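Local coordinates for putative adhesin (Bacteroides thetaiotaomicron, PDB 4QDG), which is a putative lipoprotein adhesin of the FimB/Mfa2 family that probably serves in the pili of this gut bacterium, at residues D274-S286 / I292-R304. Residues are numbered along the deposited sequence; the frame is centred on the assembly and turned at random.
Sequences DRESEWSMIFFLS and IKTYIKINDWTVR. With MG (magnesium ion), chain D.
With CG set beside its own backbone N (chi1 -63°) and the amide nearly eclipsed at chi2, Asn299 reaches back along Trp279 and Ser280 of the facing strand. OD1 of Asn299 takes the N-H of Ser280 at 2.9 Å, almost head-on to the C=O bond, while Asn299 N donates to Ser280 O. One residue thus grips both backbone polar groups of Ser280, its side chain standing in for a main-chain carbonyl where strand 295-298 gives way to the type I' turn from Ile298 to Trp301. The other end of the amide, ND2, lies obliquely 3.6 Å from Trp279 CE3, the two planes 35° apart. Its hydrogen bond goes to a water (2.7 Å from Asn299 ND2) that in turn donates to Glu276 OE1, and Glu276 CG rests over the rim of one face of the indole.

Further along the beta hairpin of strands 278-285 and 295-298, Ile282 and Lys297 form an antiparallel hydrogen-bonded pair, Ile282 N to Lys297 O at 2.9 Å, their side chains side by side with CB atoms 3.9 Å apart. The other face carries Met281, a selenomethionine whose bend at chi3 leaves CE 4.0 Å from Ile296 CD1. Ile296 CG2 packs against Phe283 CD2 at 3.7 Å. Beyond Phe283 a water accepts from Phe284 N and lies close to Ile292 O and Tyr295 O, and Ile292 N hydrogen-bonds to Phe284 O.

Glu276 O, with Asn151, Leu273 and a water, binds the magnesium ion, and Trp279 NE1 donates to Asn151 OD1, itself a metal ligand. Strand 278-285 runs between 140-159, parallel to it, and antiparallel 295-298, which turns back into 301-304; Met281 and Phe283 pack on strand 246-251, and Asn299 on helix 252-263.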
ATOM      1  N   ASP A 274       1.625  -7.469  -2.254  1.00 22.94           N
ATOM      2  CA  ASP A 274       0.566  -6.578  -2.737  1.00 23.56           C
ATOM      3  C   ASP A 274      -0.780  -6.912  -2.124  1.00 28.28           C
ATOM      4  O   ASP A 274      -1.477  -5.986  -1.734  1.00 29.41           O
ATOM      5  CB  ASP A 274       0.439  -6.579  -4.264  1.00 26.05           C
ATOM      6  CG  ASP A 274       1.671  -6.173  -5.025  1.00 32.98           C
ATOM      7  OD1 ASP A 274       2.349  -5.235  -4.584  1.00 34.60           O
ATOM      8  OD2 ASP A 274       1.920  -6.763  -6.116  1.00 37.20           O
ATOM      9  N   ARG A 275      -1.152  -8.201  -2.012  1.00 26.25           N
ATOM     10  CA  ARG A 275      -2.468  -8.588  -1.452  1.00 27.57           C
ATOM     11  C   ARG A 275      -2.623  -8.209   0.032  1.00 29.28           C
ATOM     12  O   ARG A 275      -3.708  -7.859   0.453  1.00 27.98           O
ATOM     13  CB  ARG A 275      -2.738 -10.090  -1.599  1.00 26.52           C
ATOM     14  CG  ARG A 275      -3.132 -10.512  -2.988  1.00 30.70           C
ATOM     15  CD  ARG A 275      -3.622 -11.948  -2.954  1.00 26.95           C
ATOM     16  NE  ARG A 275      -3.962 -12.419  -4.291  1.00 31.01           N
ATOM     17  CZ  ARG A 275      -5.157 -12.279  -4.869  1.00 39.78           C
ATOM     18  NH1 ARG A 275      -6.165 -11.712  -4.207  1.00 24.66           N
ATOM     19  NH2 ARG A 275      -5.360 -12.728  -6.100  1.00 31.80           N
ATOM     20  N   GLU A 276      -1.559  -8.329   0.805  1.00 25.15           N
ATOM     21  CA  GLU A 276      -1.608  -7.983   2.207  1.00 25.31           C
ATOM     22  C   GLU A 276      -1.190  -6.532   2.395  1.00 27.81           C
ATOM     23  O   GLU A 276      -0.134  -6.132   1.916  1.00 29.16           O
ATOM     24  CB  GLU A 276      -0.740  -8.924   3.068  1.00 27.02           C
ATOM     25  CG  GLU A 276      -0.891  -8.655   4.565  1.00 31.38           C
ATOM     26  CD  GLU A 276      -2.311  -8.793   5.072  1.00 46.93           C
ATOM     27  OE1 GLU A 276      -2.702  -9.929   5.430  1.00 37.65           O
ATOM     28  OE2 GLU A 276      -3.040  -7.773   5.091  1.00 42.71           O
ATOM     29  N   SER A 277      -2.027  -5.740   3.065  1.00 23.48           N
ATOM     30  CA  SER A 277      -1.733  -4.320   3.300  1.00 24.37           C
ATOM     31  C   SER A 277      -1.712  -3.961   4.811  1.00 26.99           C
ATOM     32  O   SER A 277      -1.352  -2.841   5.175  1.00 27.45           O
ATOM     33  CB  SER A 277      -2.752  -3.452   2.567  1.00 28.69           C
ATOM     34  OG  SER A 277      -4.055  -3.672   3.092  1.00 39.55           O
ATOM     35  N   GLU A 278      -2.128  -4.897   5.663  1.00 24.68           N
ATOM     36  CA  GLU A 278      -2.195  -4.727   7.106  1.00 26.74           C
ATOM     37  C   GLU A 278      -1.250  -5.714   7.711  1.00 30.60           C
ATOM     38  O   GLU A 278      -1.465  -6.909   7.586  1.00 32.76           O
ATOM     39  CB  GLU A 278      -3.644  -4.882   7.636  1.00 29.11           C
ATOM     40  CG  GLU A 278      -4.604  -3.771   7.206  1.00 45.81           C
ATOM     41  CD  GLU A 278      -4.365  -2.356   7.720  1.00 89.02           C
ATOM     42  OE1 GLU A 278      -3.733  -2.202   8.791  1.00 91.29           O
ATOM     43  OE2 GLU A 278      -4.848  -1.399   7.067  1.00 91.80           O
ATOM     44  N   TRP A 279      -0.127  -5.216   8.256  1.00 26.14           N
ATOM     45  CA  TRP A 279       0.946  -6.037   8.807  1.00 24.16           C
ATOM     46  C   TRP A 279       1.163  -5.767  10.268  1.00 30.32           C
ATOM     47  O   TRP A 279       1.028  -4.624  10.718  1.00 30.88           O
ATOM     48  CB  TRP A 279       2.252  -5.727   8.062  1.00 21.69           C
ATOM     49  CG  TRP A 279       2.177  -5.822   6.562  1.00 21.81           C
ATOM     50  CD1 TRP A 279       1.930  -4.805   5.687  1.00 24.21           C
ATOM     51  CD2 TRP A 279       2.461  -6.979   5.765  1.00 21.37           C
ATOM     52  NE1 TRP A 279       1.989  -5.267   4.395  1.00 23.26           N
ATOM     53  CE2 TRP A 279       2.323  -6.597   4.409  1.00 25.02           C
ATOM     54  CE3 TRP A 279       2.767  -8.322   6.066  1.00 22.82           C
ATOM     55  CZ2 TRP A 279       2.523  -7.497   3.351  1.00 23.54           C
ATOM     56  CZ3 TRP A 279       2.959  -9.214   5.019  1.00 23.90           C
ATOM     57  CH2 TRP A 279       2.831  -8.797   3.680  1.00 24.19           C
ATOM     58  N   SER A 280       1.564  -6.797  11.014  1.00 26.13           N
ATOM     59  CA  SER A 280       1.896  -6.640  12.426  1.00 24.56           C
ATOM     60  C   SER A 280       3.075  -7.519  12.749  1.00 31.80           C
ATOM     61  O   SER A 280       3.197  -8.628  12.208  1.00 32.35           O
ATOM     62  CB  SER A 280       0.708  -6.884  13.353  1.00 22.36           C
ATOM     63  OG  SER A 280       0.265  -8.226  13.371  1.00 36.58           O
HETATM   64  N   MSE A 281       4.011  -6.981  13.527  1.00 28.21           N
HETATM   65  CA  MSE A 281       5.222  -7.718  13.872  1.00 28.02           C
HETATM   66  C   MSE A 281       5.543  -7.559  15.339  1.00 29.64           C
HETATM   67  O   MSE A 281       5.730  -6.440  15.810  1.00 27.60           O
HETATM   68  CB  MSE A 281       6.405  -7.253  13.031  1.00 30.10           C
HETATM   69  CG  MSE A 281       6.180  -7.325  11.542  1.00 37.47           C
HETATM   70 SE   MSE A 281       7.736  -6.590  10.618  0.75 45.96          SE
HETATM   71  CE  MSE A 281       8.930  -8.149  10.774  1.00 41.10           C
ATOM     72  N   ILE A 282       5.631  -8.679  16.049  1.00 25.33           N
ATOM     73  CA  ILE A 282       5.950  -8.673  17.474  1.00 25.50           C
ATOM     74  C   ILE A 282       7.376  -9.174  17.662  1.00 30.71           C
ATOM     75  O   ILE A 282       7.699 -10.289  17.254  1.00 27.63           O
ATOM     76  CB  ILE A 282       4.946  -9.479  18.342  1.00 27.84           C
ATOM     77  CG1 ILE A 282       3.489  -9.000  18.086  1.00 27.41           C
ATOM     78  CG2 ILE A 282       5.325  -9.359  19.825  1.00 29.60           C
ATOM     79  CD1 ILE A 282       2.436  -9.899  18.644  1.00 35.95           C
ATOM     80  N   PHE A 283       8.213  -8.327  18.269  1.00 27.98           N
ATOM     81  CA  PHE A 283       9.586  -8.652  18.619  1.00 27.34           C
ATOM     82  C   PHE A 283       9.644  -8.847  20.138  1.00 30.16           C
ATOM     83  O   PHE A 283       9.104  -8.030  20.891  1.00 29.10           O
ATOM     84  CB  PHE A 283      10.560  -7.557  18.136  1.00 28.54           C
ATOM     85  CG  PHE A 283      10.623  -7.378  16.631  1.00 29.45           C
ATOM     86  CD1 PHE A 283       9.701  -6.575  15.968  1.00 32.21           C
ATOM     87  CD2 PHE A 283      11.622  -7.987  15.883  1.00 30.81           C
ATOM     88  CE1 PHE A 283       9.759  -6.410  14.577  1.00 32.48           C
ATOM     89  CE2 PHE A 283      11.678  -7.826  14.496  1.00 33.98           C
ATOM     90  CZ  PHE A 283      10.749  -7.029  13.852  1.00 32.09           C
ATOM     91  N   PHE A 284      10.272  -9.936  20.584  1.00 27.12           N
ATOM     92  CA  PHE A 284      10.371 -10.229  22.018  1.00 26.79           C
ATOM     93  C   PHE A 284      11.713  -9.749  22.555  1.00 29.09           C
ATOM     94  O   PHE A 284      12.744  -9.918  21.897  1.00 28.19           O
ATOM     95  CB  PHE A 284      10.124 -11.717  22.314  1.00 28.26           C
ATOM     96  CG  PHE A 284       8.738 -12.121  21.880  1.00 29.76           C
ATOM     97  CD1 PHE A 284       7.641 -11.909  22.716  1.00 34.06           C
ATOM     98  CD2 PHE A 284       8.514 -12.643  20.611  1.00 28.90           C
ATOM     99  CE1 PHE A 284       6.354 -12.258  22.302  1.00 34.27           C
ATOM    100  CE2 PHE A 284       7.231 -12.953  20.186  1.00 32.00           C
ATOM    101  CZ  PHE A 284       6.155 -12.747  21.025  1.00 31.13           C
ATOM    102  N   LEU A 285      11.667  -9.075  23.715  1.00 24.58           N
ATOM    103  CA  LEU A 285      12.850  -8.491  24.336  1.00 25.81           C
ATOM    104  C   LEU A 285      13.180  -9.151  25.651  1.00 31.79           C
ATOM    105  O   LEU A 285      12.297  -9.582  26.392  1.00 31.28           O
ATOM    106  CB  LEU A 285      12.686  -6.965  24.574  1.00 25.73           C
ATOM    107  CG  LEU A 285      12.192  -6.092  23.389  1.00 29.35           C
ATOM    108  CD1 LEU A 285      12.143  -4.618  23.786  1.00 28.53           C
ATOM    109  CD2 LEU A 285      13.041  -6.293  22.131  1.00 29.25           C
ATOM    110  N   SER A 286      14.473  -9.195  25.938  1.00 30.67           N
ATOM    111  CA  SER A 286      15.043  -9.661  27.192  1.00 31.12           C
ATOM    112  C   SER A 286      14.972  -8.500  28.231  1.00 36.12           C
ATOM    113  O   SER A 286      14.741  -7.354  27.804  1.00 34.52           O
ATOM    114  CB  SER A 286      16.473 -10.130  26.954  1.00 33.52           C
ATOM    115  OG  SER A 286      17.205  -9.148  26.248  1.00 42.68           O
ATOM    116  N   ILE A 292      15.493 -10.691  21.401  1.00 27.15           N
ATOM    117  CA  ILE A 292      15.741 -12.141  21.445  1.00 28.26           C
ATOM    118  C   ILE A 292      15.548 -12.628  20.004  1.00 32.41           C
ATOM    119  O   ILE A 292      14.418 -12.787  19.526  1.00 30.05           O
ATOM    120  CB  ILE A 292      14.843 -12.868  22.481  1.00 32.40           C
ATOM    121  CG1 ILE A 292      14.920 -12.178  23.856  1.00 32.59           C
ATOM    122  CG2 ILE A 292      15.219 -14.367  22.572  1.00 34.49           C
ATOM    123  CD1 ILE A 292      13.841 -12.576  24.875  1.00 28.82           C
ATOM    124  N   LYS A 293      16.668 -12.772  19.284  1.00 31.10           N
ATOM    125  CA  LYS A 293      16.685 -13.079  17.864  1.00 29.56           C
ATOM    126  C   LYS A 293      16.448 -14.579  17.599  1.00 35.32           C
ATOM    127  O   LYS A 293      17.267 -15.243  16.963  1.00 37.18           O
ATOM    128  CB  LYS A 293      17.999 -12.568  17.265  1.00 31.15           C
ATOM    129  CG  LYS A 293      17.894 -12.194  15.778  1.00 52.69           C
ATOM    130  CD  LYS A 293      19.184 -11.536  15.269  1.00 60.39           C
ATOM    131  CE  LYS A 293      19.091 -11.108  13.818  1.00 67.98           C
ATOM    132  NZ  LYS A 293      19.858  -9.848  13.563  1.00 72.24           N
ATOM    133  N   THR A 294      15.275 -15.102  18.041  1.00 32.89           N
ATOM    134  CA  THR A 294      14.895 -16.514  17.877  1.00 32.09           C
ATOM    135  C   THR A 294      13.565 -16.650  17.101  1.00 35.72           C
ATOM    136  O   THR A 294      13.553 -17.145  15.968  1.00 34.58           O
ATOM    137  CB  THR A 294      14.849 -17.213  19.224  1.00 32.01           C
ATOM    138  OG1 THR A 294      13.895 -16.566  20.060  1.00 32.17           O
ATOM    139  CG2 THR A 294      16.224 -17.262  19.916  1.00 31.99           C
ATOM    140  N   TYR A 295      12.460 -16.189  17.711  1.00 32.09           N
ATOM    141  CA  TYR A 295      11.097 -16.218  17.170  1.00 30.20           C
ATOM    142  C   TYR A 295      10.443 -14.866  17.278  1.00 33.81           C
ATOM    143  O   TYR A 295      10.636 -14.154  18.267  1.00 33.27           O
ATOM    144  CB  TYR A 295      10.216 -17.231  17.919  1.00 31.22           C
ATOM    145  CG  TYR A 295      10.695 -18.660  17.852  1.00 33.00           C
ATOM    146  CD1 TYR A 295      11.664 -19.133  18.729  1.00 35.04           C
ATOM    147  CD2 TYR A 295      10.161 -19.548  16.926  1.00 34.84           C
ATOM    148  CE1 TYR A 295      12.122 -20.449  18.661  1.00 37.83           C
ATOM    149  CE2 TYR A 295      10.603 -20.868  16.851  1.00 37.79           C
ATOM    150  CZ  TYR A 295      11.579 -21.319  17.729  1.00 47.42           C
ATOM    151  OH  TYR A 295      12.002 -22.626  17.652  1.00 51.86           O
ATOM    152  N   ILE A 296       9.684 -14.511  16.252  1.00 30.12           N
ATOM    153  CA  ILE A 296       8.869 -13.295  16.188  1.00 29.78           C
ATOM    154  C   ILE A 296       7.443 -13.698  15.767  1.00 33.83           C
ATOM    155  O   ILE A 296       7.188 -14.857  15.418  1.00 34.68           O
ATOM    156  CB  ILE A 296       9.465 -12.178  15.263  1.00 32.24           C
ATOM    157  CG1 ILE A 296       9.615 -12.646  13.798  1.00 33.60           C
ATOM    158  CG2 ILE A 296      10.778 -11.584  15.841  1.00 31.36           C
ATOM    159  CD1 ILE A 296       9.709 -11.506  12.758  1.00 40.96           C
ATOM    160  N   LYS A 297       6.521 -12.761  15.825  1.00 29.20           N
ATOM    161  CA  LYS A 297       5.177 -12.973  15.345  1.00 27.94           C
ATOM    162  C   LYS A 297       4.951 -12.079  14.169  1.00 29.65           C
ATOM    163  O   LYS A 297       5.258 -10.896  14.250  1.00 28.30           O
ATOM    164  CB  LYS A 297       4.125 -12.730  16.432  1.00 30.56           C
ATOM    165  CG  LYS A 297       3.671 -14.006  17.098  1.00 38.54           C
ATOM    166  CD  LYS A 297       2.668 -13.728  18.180  1.00 41.07           C
ATOM    167  CE  LYS A 297       1.619 -14.796  18.238  1.00 40.03           C
ATOM    168  NZ  LYS A 297       1.077 -14.950  19.608  1.00 49.04           N
ATOM    169  N   ILE A 298       4.478 -12.654  13.044  1.00 25.86           N
ATOM    170  CA  ILE A 298       4.101 -11.867  11.869  1.00 24.16           C
ATOM    171  C   ILE A 298       2.640 -12.162  11.631  1.00 27.72           C
ATOM    172  O   ILE A 298       2.285 -13.329  11.510  1.00 28.39           O
ATOM    173  CB  ILE A 298       4.973 -12.082  10.617  1.00 25.72           C
ATOM    174  CG1 ILE A 298       6.464 -11.969  10.962  1.00 27.04           C
ATOM    175  CG2 ILE A 298       4.553 -11.090   9.522  1.00 22.28           C
ATOM    176  CD1 ILE A 298       7.408 -12.185   9.818  1.00 34.75           C
ATOM    177  N   ASN A 299       1.788 -11.119  11.610  1.00 24.07           N
ATOM    178  CA  ASN A 299       0.340 -11.232  11.399  1.00 24.38           C
ATOM    179  C   ASN A 299      -0.273 -12.335  12.274  1.00 30.66           C
ATOM    180  O   ASN A 299      -1.076 -13.139  11.809  1.00 30.76           O
ATOM    181  CB  ASN A 299       0.008 -11.425   9.902  1.00 23.59           C
ATOM    182  CG  ASN A 299       0.430 -10.238   9.064  1.00 35.95           C
ATOM    183  OD1 ASN A 299       0.858  -9.221   9.580  1.00 33.40           O
ATOM    184  ND2 ASN A 299       0.367 -10.343   7.766  1.00 31.78           N
ATOM    185  N   ASP A 300       0.111 -12.338  13.561  1.00 32.59           N
ATOM    186  CA  ASP A 300      -0.337 -13.253  14.628  1.00 35.26           C
ATOM    187  C   ASP A 300       0.185 -14.690  14.415  1.00 38.38           C
ATOM    188  O   ASP A 300      -0.256 -15.600  15.096  1.00 40.34           O
ATOM    189  CB  ASP A 300      -1.879 -13.225  14.769  1.00 39.68           C
ATOM    190  CG  ASP A 300      -2.403 -13.633  16.148  1.00 67.09           C
ATOM    191  OD1 ASP A 300      -1.836 -13.157  17.175  1.00 70.55           O
ATOM    192  OD2 ASP A 300      -3.399 -14.400  16.203  1.00 76.81           O
ATOM    193  N   TRP A 301       1.150 -14.894  13.522  1.00 34.03           N
ATOM    194  CA  TRP A 301       1.684 -16.233  13.301  1.00 35.73           C
ATOM    195  C   TRP A 301       3.160 -16.270  13.768  1.00 34.94           C
ATOM    196  O   TRP A 301       3.935 -15.399  13.397  1.00 32.35           O
ATOM    197  CB  TRP A 301       1.503 -16.638  11.829  1.00 36.01           C
ATOM    198  CG  TRP A 301       2.145 -17.935  11.472  1.00 39.88           C
ATOM    199  CD1 TRP A 301       3.377 -18.120  10.908  1.00 43.34           C
ATOM    200  CD2 TRP A 301       1.624 -19.239  11.743  1.00 41.73           C
ATOM    201  NE1 TRP A 301       3.650 -19.466  10.801  1.00 45.01           N
ATOM    202  CE2 TRP A 301       2.588 -20.177  11.303  1.00 47.33           C
ATOM    203  CE3 TRP A 301       0.408 -19.709  12.273  1.00 44.18           C
ATOM    204  CZ2 TRP A 301       2.383 -21.562  11.400  1.00 48.65           C
ATOM    205  CZ3 TRP A 301       0.209 -21.080  12.381  1.00 47.73           C
ATOM    206  CH2 TRP A 301       1.178 -21.992  11.932  1.00 49.01           C
ATOM    207  N   THR A 302       3.523 -17.245  14.618  1.00 33.49           N
ATOM    208  CA  THR A 302       4.883 -17.368  15.154  1.00 33.26           C
ATOM    209  C   THR A 302       5.838 -17.907  14.076  1.00 38.05           C
ATOM    210  O   THR A 302       5.614 -18.973  13.501  1.00 37.99           O
ATOM    211  CB  THR A 302       4.908 -18.219  16.429  1.00 38.12           C
ATOM    212  OG1 THR A 302       4.044 -17.601  17.381  1.00 37.76           O
ATOM    213  CG2 THR A 302       6.299 -18.300  17.042  1.00 38.19           C
ATOM    214  N   VAL A 303       6.897 -17.139  13.802  1.00 35.13           N
ATOM    215  CA  VAL A 303       7.904 -17.461  12.794  1.00 34.44           C
ATOM    216  C   VAL A 303       9.297 -17.592  13.445  1.00 37.74           C
ATOM    217  O   VAL A 303       9.711 -16.710  14.202  1.00 35.55           O
ATOM    218  CB  VAL A 303       7.904 -16.373  11.683  1.00 38.22           C
ATOM    219  CG1 VAL A 303       9.090 -16.533  10.743  1.00 39.16           C
ATOM    220  CG2 VAL A 303       6.602 -16.375  10.899  1.00 37.62           C
ATOM    221  N   ARG A 304      10.014 -18.684  13.124  1.00 35.92           N
ATOM    222  CA  ARG A 304      11.391 -18.903  13.533  1.00 37.32           C
ATOM    223  C   ARG A 304      12.301 -18.120  12.585  1.00 44.91           C
ATOM    224  O   ARG A 304      12.153 -18.252  11.375  1.00 44.48           O
ATOM    225  CB  ARG A 304      11.722 -20.399  13.514  1.00 38.95           C
ATOM    226  CG  ARG A 304      13.143 -20.685  13.966  1.00 39.89           C
ATOM    227  CD  ARG A 304      13.343 -22.146  14.185  1.00 48.76           C
ATOM    228  NE  ARG A 304      14.757 -22.492  14.214  1.00 54.99           N
ATOM    229  CZ  ARG A 304      15.354 -23.221  13.277  1.00 66.48           C
ATOM    230  NH1 ARG A 304      14.657 -23.691  12.243  1.00 56.77           N
ATOM    231  NH2 ARG A 304      16.641 -23.524  13.385  1.00 41.79           N
TER
HETATM  232 MG    MG D 402       0.741  -4.700   0.464  1.00 29.32          MG
HETATM  233  O   HOH W   1      -0.758 -12.143   6.061  1.00 48.57           O
HETATM  234  O   HOH W   2       1.745 -10.398  14.877  1.00 26.63           O
HETATM  235  O   HOH W   3      11.858 -11.785  19.221  1.00 29.61           O
HETATM  236  O   HOH W   4      -0.596  -3.214  -0.349  1.00 19.08           O